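Local coordinates for protein dimethyladenosine transferase, putative (Plasmodium falciparum, PDB 2H1R) that probably transfers methyl groups from S-adenosyl-L-methionine to the N6 positions of adenines in ribosomal RNA, at residues His23-Asn27 with Pro28-Asp32; Ile127-Arg130 with Pro131-Cys135; Phe201-Phe205 with Asp206-Asn210; Leu261-Leu264 with Glu265-Met269. All blocks are in the same frame, centred on the assembly; numbering follows the deposited sequence.

Contact 1: residues His23-Asn27 with Pro28-Asp32; sequences HLLKN and PGILD
Asn-27 accepts hydrogen bonds from the first turn of helix 28-38. Its backbone O takes a nearly straight bond from Leu-31 N (3.2 Å, N-H...O angle 167°), the first i to i+4 bond of the helix, and a weak one from Ile-30 N at 3.0 Å. The amide side chain adds a weak capping bond, Gly-29 N giving to Asn-27 OD1 over 3.2 Å. Asn-27 is thus the N-cap: chi1 of -170° sets CG beside the carbonyl carbon, on the side where OD1 meets Gly-29 N, and three N-H groups of the first turn find acceptors on this one residue. Its ND2 is bonded to Ser-180, next to the short strand 181-182 that pairs with 24-25; strand, cap and helix follow one another at the edge of the methyltransferase domain.

Van der Waals contact joins Ile-30 CG1 to the amide, 3.5 Å from Asn-27 CG, the two side chains crossing obliquely. Apolar contact is between methyls: Leu-25, a predicted S-adenosyl-L-methionine-binding residue, sends CD2 to Leu-31 CD2 at 3.6 Å, the two leucine side chains running past one another antiparallel, while Ile-30 CG2 lies 4.0 Å from Leu-25 CD2. Val-176 touches both Leu-25 and Ile-30.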
# COMPACT_ATOMS: atom_id res chain seq x y z
N HIS A 23 -1.14 23.07 -2.51
CA HIS A 23 -2.50 22.92 -3.08
C HIS A 23 -2.41 22.36 -4.50
O HIS A 23 -2.20 21.15 -4.67
CB HIS A 23 -3.27 24.24 -3.04
N LEU A 24 -2.52 23.21 -5.51
CA LEU A 24 -2.58 22.66 -6.88
C LEU A 24 -1.25 22.65 -7.59
O LEU A 24 -0.55 23.66 -7.60
CB LEU A 24 -3.66 23.35 -7.71
CG LEU A 24 -5.11 23.19 -7.24
CD1 LEU A 24 -6.02 23.71 -8.35
CD2 LEU A 24 -5.52 21.76 -6.83
N LEU A 25 -0.90 21.51 -8.17
CA LEU A 25 0.33 21.37 -8.91
C LEU A 25 0.28 22.29 -10.14
O LEU A 25 -0.71 22.29 -10.87
CB LEU A 25 0.52 19.90 -9.31
CG LEU A 25 1.78 19.50 -10.05
CD1 LEU A 25 2.98 19.74 -9.13
CD2 LEU A 25 1.77 18.03 -10.49
N LYS A 26 1.31 23.11 -10.33
CA LYS A 26 1.42 23.93 -11.53
C LYS A 26 2.86 23.84 -11.95
O LYS A 26 3.70 24.66 -11.56
CB LYS A 26 0.98 25.39 -11.33
CG LYS A 26 0.75 26.25 -12.67
CD LYS A 26 1.81 25.98 -13.81
CE LYS A 26 2.27 27.25 -14.65
NZ LYS A 26 3.69 27.23 -15.18
N ASN A 27 3.14 22.79 -12.71
CA ASN A 27 4.47 22.56 -13.22
C ASN A 27 4.44 21.56 -14.39
O ASN A 27 4.39 20.33 -14.18
CB ASN A 27 5.40 22.06 -12.10
CG ASN A 27 6.84 22.04 -12.54
OD1 ASN A 27 7.13 21.95 -13.74
ND2 ASN A 27 7.76 22.15 -11.58
N PRO A 28 4.45 22.08 -15.64
CA PRO A 28 4.39 21.24 -16.86
C PRO A 28 5.38 20.10 -16.92
O PRO A 28 5.03 19.00 -17.37
CB PRO A 28 4.69 22.26 -17.98
CG PRO A 28 4.07 23.50 -17.46
CD PRO A 28 4.43 23.52 -15.99
N GLY A 29 6.62 20.36 -16.49
CA GLY A 29 7.64 19.34 -16.52
C GLY A 29 7.36 18.18 -15.58
O GLY A 29 7.73 17.05 -15.86
N ILE A 30 6.73 18.45 -14.44
CA ILE A 30 6.32 17.34 -13.53
C ILE A 30 5.17 16.50 -14.15
O ILE A 30 5.17 15.26 -14.07
CB ILE A 30 5.84 17.88 -12.10
CG1 ILE A 30 6.90 18.77 -11.44
CG2 ILE A 30 5.45 16.75 -11.15
CD1 ILE A 30 8.23 18.16 -11.26
N LEU A 31 4.18 17.16 -14.72
CA LEU A 31 3.15 16.42 -15.44
C LEU A 31 3.73 15.48 -16.48
O LEU A 31 3.25 14.34 -16.63
CB LEU A 31 2.13 17.35 -16.08
CG LEU A 31 1.43 18.33 -15.15
CD1 LEU A 31 0.24 18.97 -15.85
CD2 LEU A 31 0.95 17.62 -13.94
N ASP A 32 4.73 15.95 -17.23
CA ASP A 32 5.42 15.11 -18.21
C ASP A 32 6.04 13.87 -17.60
O ASP A 32 6.01 12.79 -18.19
CB ASP A 32 6.50 15.90 -18.97
CG ASP A 32 5.92 16.78 -20.07
OD1 ASP A 32 4.71 16.65 -20.38
OD2 ASP A 32 6.68 17.61 -20.62

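Contact 2: residues Ile127-Arg130 with Pro131-Cys135; sequences ISHR and PLFKC
The imidazole of His-129 and the phenyl ring of Phe-133 meet with His-129 CD2 at the edge of the phenyl ring, near its plane, 4.1 Å from Phe-133 CD2. At the in-plane edge of the imidazole a water is hydrogen-bonded to His-129 NE2 (2.9 Å), and this water also bonds Pro-131 O, probably as donor, bridging ring and backbone. Pro-131 O itself approaches His-129 CD2 obliquely at 3.2 Å. Phe-107 meets both aromatic rings.

The guanidinium of Arg-130 has Ile-127 O at its edge, in plane. Arg-130 NH2 donates to that oxygen over 3.1 Å (N-H...O angle 163°) and to His-129 O over 2.9 Å, where it sits well above the carbonyl plane. A bend at chi2 (-62°) folds the arginine back towards the end of helix 119-128, which His-129 leaves. One nitrogen therefore satisfies two carbonyls at the helix C-terminus. A cis peptide bond before Pro-131 then turns the chain into the loop leading to strand 135-141, the helix-to-strand connection of the Rossmann-like methyltransferase sheet.

Apolar packing involves the aliphatic part of the arginine: Arg-130 CD meets Leu-132 CD1 at 3.9 Å, the arginine's methylene chain running along the leucine. Both also touch Phe-201.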
# COMPACT_ATOMS: atom_id res chain seq x y z
N ILE A 127 -4.09 -1.79 -2.01
CA ILE A 127 -3.73 -3.22 -1.78
C ILE A 127 -4.94 -4.17 -1.84
O ILE A 127 -4.87 -5.29 -2.38
CB ILE A 127 -2.94 -3.43 -0.44
CG1 ILE A 127 -1.54 -2.79 -0.52
CG2 ILE A 127 -2.84 -4.95 -0.07
CD1 ILE A 127 -0.92 -2.44 0.87
N SER A 128 -6.07 -3.71 -1.33
CA SER A 128 -7.25 -4.53 -1.24
C SER A 128 -8.15 -4.45 -2.50
O SER A 128 -9.04 -5.27 -2.65
CB SER A 128 -8.01 -4.19 0.03
OG SER A 128 -8.52 -2.89 -0.06
N HIS A 129 -7.87 -3.50 -3.41
CA HIS A 129 -8.63 -3.32 -4.65
C HIS A 129 -8.59 -4.53 -5.61
O HIS A 129 -7.52 -5.13 -5.83
CB HIS A 129 -8.17 -2.04 -5.38
CG HIS A 129 -8.84 -1.84 -6.71
ND1 HIS A 129 -10.09 -1.27 -6.84
CD2 HIS A 129 -8.43 -2.14 -7.97
CE1 HIS A 129 -10.42 -1.21 -8.13
NE2 HIS A 129 -9.43 -1.74 -8.83
N ARG A 130 -9.76 -4.87 -6.16
CA ARG A 130 -9.91 -5.96 -7.12
C ARG A 130 -10.74 -5.49 -8.33
O ARG A 130 -11.68 -4.70 -8.16
CB ARG A 130 -10.61 -7.17 -6.48
CG ARG A 130 -9.90 -7.85 -5.31
CD ARG A 130 -8.54 -8.44 -5.72
NE ARG A 130 -7.88 -9.06 -4.57
CZ ARG A 130 -7.07 -8.42 -3.72
NH1 ARG A 130 -6.54 -9.09 -2.70
NH2 ARG A 130 -6.80 -7.13 -3.88
N PRO A 131 -10.37 -5.91 -9.55
CA PRO A 131 -9.21 -6.72 -9.95
C PRO A 131 -7.90 -5.94 -9.88
O PRO A 131 -7.91 -4.72 -9.78
CB PRO A 131 -9.53 -7.04 -11.42
CG PRO A 131 -10.29 -5.87 -11.87
CD PRO A 131 -11.19 -5.54 -10.72
N LEU A 132 -6.78 -6.65 -9.97
CA LEU A 132 -5.48 -6.01 -9.83
C LEU A 132 -5.29 -5.03 -10.97
O LEU A 132 -5.79 -5.25 -12.08
CB LEU A 132 -4.34 -7.03 -9.82
CG LEU A 132 -3.91 -7.72 -8.51
CD1 LEU A 132 -5.07 -8.08 -7.57
CD2 LEU A 132 -3.04 -8.94 -8.80
N PHE A 133 -4.61 -3.93 -10.68
CA PHE A 133 -4.37 -2.87 -11.66
C PHE A 133 -2.93 -2.98 -12.14
O PHE A 133 -2.13 -3.74 -11.56
CB PHE A 133 -4.72 -1.51 -11.04
CG PHE A 133 -3.94 -1.19 -9.81
CD1 PHE A 133 -2.65 -0.64 -9.91
CD2 PHE A 133 -4.47 -1.43 -8.53
CE1 PHE A 133 -1.91 -0.34 -8.76
CE2 PHE A 133 -3.73 -1.14 -7.39
CZ PHE A 133 -2.45 -0.59 -7.50
N LYS A 134 -2.60 -2.27 -13.22
CA LYS A 134 -1.28 -2.44 -13.84
C LYS A 134 -0.24 -1.58 -13.14
O LYS A 134 0.92 -2.00 -12.95
CB LYS A 134 -1.32 -1.98 -15.29
CG LYS A 134 -1.81 -2.96 -16.31
CD LYS A 134 -1.56 -2.36 -17.71
CE LYS A 134 -2.50 -2.96 -18.75
NZ LYS A 134 -2.29 -2.39 -20.15
N CYS A 135 -0.61 -0.33 -12.86
CA CYS A 135 0.29 0.57 -12.16
C CYS A 135 -0.38 1.80 -11.59
O CYS A 135 -1.47 2.15 -11.99
CB CYS A 135 1.49 0.94 -13.05
SG CYS A 135 1.62 2.58 -13.65
O HOH W 1 -8.86 -2.64 -11.50

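Contact 3: residues Phe201-Phe205 with Asp206-Asn210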
# COMPACT_ATOMS: atom_id res chain seq x y z
N PHE A 201 -0.91 -11.50 -3.98
CA PHE A 201 -2.29 -11.49 -3.60
C PHE A 201 -2.88 -12.84 -3.16
O PHE A 201 -4.01 -12.91 -2.71
CB PHE A 201 -3.11 -10.72 -4.63
CG PHE A 201 -2.65 -9.28 -4.75
CD1 PHE A 201 -3.33 -8.27 -4.11
CD2 PHE A 201 -1.45 -8.97 -5.42
CE1 PHE A 201 -2.86 -6.94 -4.18
CE2 PHE A 201 -0.99 -7.66 -5.51
CZ PHE A 201 -1.71 -6.65 -4.89
N LEU A 202 -2.08 -13.89 -3.20
CA LEU A 202 -2.43 -15.14 -2.55
C LEU A 202 -2.36 -15.04 -1.00
O LEU A 202 -3.02 -15.80 -0.26
CB LEU A 202 -1.53 -16.25 -3.08
CG LEU A 202 -1.66 -16.47 -4.59
CD1 LEU A 202 -0.70 -17.51 -5.08
CD2 LEU A 202 -3.06 -16.88 -4.87
N THR A 203 -1.64 -14.03 -0.51
CA THR A 203 -1.50 -13.82 0.95
C THR A 203 -2.81 -13.37 1.61
O THR A 203 -3.50 -12.52 1.09
CB THR A 203 -0.46 -12.72 1.22
OG1 THR A 203 0.78 -13.15 0.67
CG2 THR A 203 -0.29 -12.51 2.72
N ASN A 204 -3.14 -13.96 2.75
CA ASN A 204 -4.28 -13.54 3.53
C ASN A 204 -3.90 -12.27 4.26
O ASN A 204 -3.14 -12.30 5.25
CB ASN A 204 -4.68 -14.64 4.51
CG ASN A 204 -5.84 -14.23 5.39
OD1 ASN A 204 -6.25 -13.08 5.40
ND2 ASN A 204 -6.38 -15.19 6.13
N PHE A 205 -4.36 -11.14 3.72
CA PHE A 205 -3.93 -9.84 4.22
C PHE A 205 -4.26 -9.57 5.68
O PHE A 205 -3.44 -8.94 6.38
CB PHE A 205 -4.41 -8.69 3.34
CG PHE A 205 -3.92 -7.35 3.79
CD1 PHE A 205 -2.63 -6.96 3.53
CD2 PHE A 205 -4.73 -6.52 4.55
CE1 PHE A 205 -2.16 -5.71 3.98
CE2 PHE A 205 -4.27 -5.28 5.01
CZ PHE A 205 -2.97 -4.88 4.71
N ASP A 206 -5.42 -10.03 6.15
CA ASP A 206 -5.80 -9.92 7.57
C ASP A 206 -4.76 -10.55 8.50
O ASP A 206 -4.35 -9.94 9.49
CB ASP A 206 -7.19 -10.52 7.85
CG ASP A 206 -8.31 -9.78 7.10
OD1 ASP A 206 -8.10 -8.58 6.77
OD2 ASP A 206 -9.40 -10.37 6.84
N GLU A 207 -4.30 -11.75 8.17
CA GLU A 207 -3.34 -12.44 9.03
C GLU A 207 -1.92 -11.85 8.89
O GLU A 207 -1.19 -11.77 9.87
CB GLU A 207 -3.27 -13.93 8.69
CG GLU A 207 -4.44 -14.75 9.16
CD GLU A 207 -4.04 -16.19 9.44
OE1 GLU A 207 -4.79 -17.10 8.99
OE2 GLU A 207 -2.99 -16.41 10.10
N TRP A 208 -1.53 -11.52 7.66
CA TRP A 208 -0.23 -10.86 7.38
C TRP A 208 -0.10 -9.58 8.16
O TRP A 208 0.87 -9.37 8.87
CB TRP A 208 -0.14 -10.53 5.89
CG TRP A 208 1.03 -9.66 5.46
CD1 TRP A 208 1.01 -8.32 5.22
CD2 TRP A 208 2.35 -10.10 5.17
NE1 TRP A 208 2.25 -7.90 4.79
CE2 TRP A 208 3.09 -8.97 4.76
CE3 TRP A 208 2.99 -11.35 5.20
CZ2 TRP A 208 4.45 -9.06 4.39
CZ3 TRP A 208 4.34 -11.42 4.84
CH2 TRP A 208 5.03 -10.29 4.43
N ASP A 209 -1.10 -8.71 8.06
CA ASP A 209 -1.05 -7.43 8.73
C ASP A 209 -1.05 -7.59 10.26
O ASP A 209 -0.42 -6.80 10.97
CB ASP A 209 -2.17 -6.49 8.25
CG ASP A 209 -1.97 -5.06 8.73
OD1 ASP A 209 -0.93 -4.41 8.39
OD2 ASP A 209 -2.84 -4.61 9.48
N ASN A 210 -1.76 -8.59 10.77
CA ASN A 210 -1.77 -8.78 12.23
C ASN A 210 -0.46 -9.31 12.76
O ASN A 210 -0.01 -8.90 13.85
CB ASN A 210 -2.92 -9.67 12.68
CG ASN A 210 -4.26 -8.98 12.63
OD1 ASN A 210 -4.35 -7.76 12.52
ND2 ASN A 210 -5.32 -9.76 12.72
O HOH W 2 -5.39 -17.70 6.17
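Phe-205 and Asp-209 are neighbours one helical turn apart, and the phenylalanine side chain can be followed outward. Phe-205 CB is 3.3 Å from Asp-206 N, the next amide along. Phe-205 CG stands anti to the backbone N (chi1 -177°), and from there Phe-205 CD1 approaches Trp-208 CD1 at 4.2 Å, obliquely to both rings. Further out, Phe-205 CE2 and CZ come under Asp-209 CB, a CH-pi contact over the face with Asp-209 CB 4.2 Å from the ring centroid and 21° off its normal. The carboxylate of Asp-209 is nearly parallel to the ring, 11° apart, and is bound by Arg-159 and Arg-213, which probably keep it charged.

Backbone bonds set this spacing: Asp-209 N donates to Phe-205 O, and Trp-208 N to Asn-204 O, nearly straight at 3.0 Å. Glu-207 N adds a weak bond to Asn-204 O. Asn-204 OD1 receives a further weak bond from Asp-206 N at 3.2 Å, while a water joins Asn-204 ND2 to Glu-207 OE1, which also bonds His-295. Thr-203 CG2 packs on Trp-208 CB at 3.7 Å. The arrangement is an asparagine N-cap opening helix 205-216, which packs against helices 159-167 and 279-291.

Contact 4: residues Leu261-Leu264 with Glu265-Met269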
# COMPACT_ATOMS: atom_id res chain seq x y z
N LEU A 261 7.46 -21.03 19.93
CA LEU A 261 8.87 -20.58 19.80
C LEU A 261 9.70 -21.48 18.91
O LEU A 261 10.67 -21.02 18.29
CB LEU A 261 9.56 -20.47 21.17
CG LEU A 261 9.54 -19.14 21.93
CD1 LEU A 261 8.23 -18.41 21.80
CD2 LEU A 261 9.95 -19.32 23.40
N ASP A 262 9.33 -22.76 18.85
CA ASP A 262 9.98 -23.71 17.92
C ASP A 262 9.90 -23.27 16.43
O ASP A 262 10.73 -23.65 15.61
CB ASP A 262 9.36 -25.11 18.08
CG ASP A 262 9.96 -25.92 19.23
OD1 ASP A 262 10.97 -25.49 19.86
OD2 ASP A 262 9.40 -27.01 19.51
N VAL A 263 8.89 -22.48 16.07
CA VAL A 263 8.78 -21.97 14.71
C VAL A 263 9.99 -21.05 14.42
O VAL A 263 10.64 -21.17 13.39
CB VAL A 263 7.46 -21.21 14.52
CG1 VAL A 263 7.40 -20.49 13.16
CG2 VAL A 263 6.22 -22.15 14.79
N LEU A 264 10.27 -20.15 15.36
CA LEU A 264 11.41 -19.21 15.26
C LEU A 264 12.73 -19.98 15.18
O LEU A 264 13.58 -19.70 14.34
CB LEU A 264 11.41 -18.25 16.47
CG LEU A 264 10.19 -17.36 16.74
CD1 LEU A 264 10.49 -16.41 17.89
CD2 LEU A 264 9.82 -16.56 15.55
N GLU A 265 12.86 -20.96 16.06
CA GLU A 265 14.01 -21.84 16.12
C GLU A 265 14.23 -22.56 14.80
O GLU A 265 15.34 -22.54 14.27
CB GLU A 265 13.82 -22.82 17.27
CG GLU A 265 15.09 -23.51 17.75
CD GLU A 265 14.93 -24.10 19.15
OE1 GLU A 265 14.07 -23.61 19.93
OE2 GLU A 265 15.68 -25.05 19.47
N HIS A 266 13.17 -23.14 14.24
CA HIS A 266 13.23 -23.84 12.96
C HIS A 266 13.73 -22.94 11.85
O HIS A 266 14.51 -23.37 11.02
CB HIS A 266 11.87 -24.41 12.57
CG HIS A 266 11.85 -25.04 11.20
ND1 HIS A 266 11.18 -24.48 10.13
CD2 HIS A 266 12.44 -26.16 10.73
CE1 HIS A 266 11.33 -25.24 9.06
NE2 HIS A 266 12.10 -26.27 9.40
N LEU A 267 13.27 -21.69 11.85
CA LEU A 267 13.60 -20.75 10.80
C LEU A 267 14.86 -19.96 11.11
O LEU A 267 15.26 -19.11 10.33
CB LEU A 267 12.42 -19.80 10.55
CG LEU A 267 11.12 -20.38 9.96
CD1 LEU A 267 9.97 -19.38 10.12
CD2 LEU A 267 11.31 -20.68 8.47
N ASP A 268 15.51 -20.25 12.25
CA ASP A 268 16.73 -19.51 12.66
C ASP A 268 16.45 -18.03 12.83
O ASP A 268 17.27 -17.19 12.42
CB ASP A 268 17.87 -19.66 11.63
CG ASP A 268 18.35 -21.08 11.49
OD1 ASP A 268 18.65 -21.73 12.53
OD2 ASP A 268 18.46 -21.55 10.33
N MET A 269 15.30 -17.70 13.41
CA MET A 269 14.89 -16.31 13.48
C MET A 269 14.76 -15.80 14.92
O MET A 269 14.36 -14.67 15.14
CB MET A 269 13.58 -16.09 12.71
CG MET A 269 13.71 -16.12 11.20
SD MET A 269 12.12 -15.64 10.42
CE MET A 269 12.49 -16.05 8.71
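Glu-265 N donates to Leu-261 O in the carbonyl plane at 3.1 Å, an i to i+4 bond of helix 256-266. The glutamate extends alongside Asp-262 in a common direction, and Glu-265 OE1 comes within 3.6 Å of Asp-262 OD1, the carboxylate planes 83° apart. His-266 follows, its N bonded to Asp-262 O at 2.8 Å; its side chain reaches Glu-288 of helix 279-291. Leu-267 donates from N to Val-263 O over 3.1 Å, and Leu-267 CD1 packs on Val-263 CG1 at 4.1 Å. Asp-268 leaves helical geometry with positive phi (60°), and its N bonds back to Glu-265 O. Met-269 N then bonds Leu-264 O over 2.8 Å, almost straight at 174°. Together these two bonds into the last turn form a Schellman motif closing helix 256-266, and Met-269 and Leu-264 both rest on Leu-223 of helix 223-227. The neighbouring carboxylates of Asp-262 and Glu-265 would probably repel if both are charged, a cost set against the backbone bonds and the contact of Val-263 with Leu-267; this may favour a raised pKa on one of them, though Lys-292, touching Asp-262, would tend to offset it.

The four contacts follow in series along the chain. Contact 1 is the one at the predicted S-adenosyl-L-methionine site: it holds two of the predicted residues, His-23 and Leu-25, and the Leu-25 side chain is about 5 Å from that of Asn-113. Contacts 2 and 3 touch directly, mainly through Phe-201 of contact 3 (Leu-132 CD2 to Phe-201 CD2 3.7 Å), with a second touch between Ile-127 CG2 and Phe-205 CD1 at 4.1 Å. Contact 4 is most remote from contact 1, their centres about 50 Å apart. Its centre is about 20 Å from that of contact 3, and both pack against helix 279-291. Contacts 2, 3 and 4 lie away from the predicted binding residues.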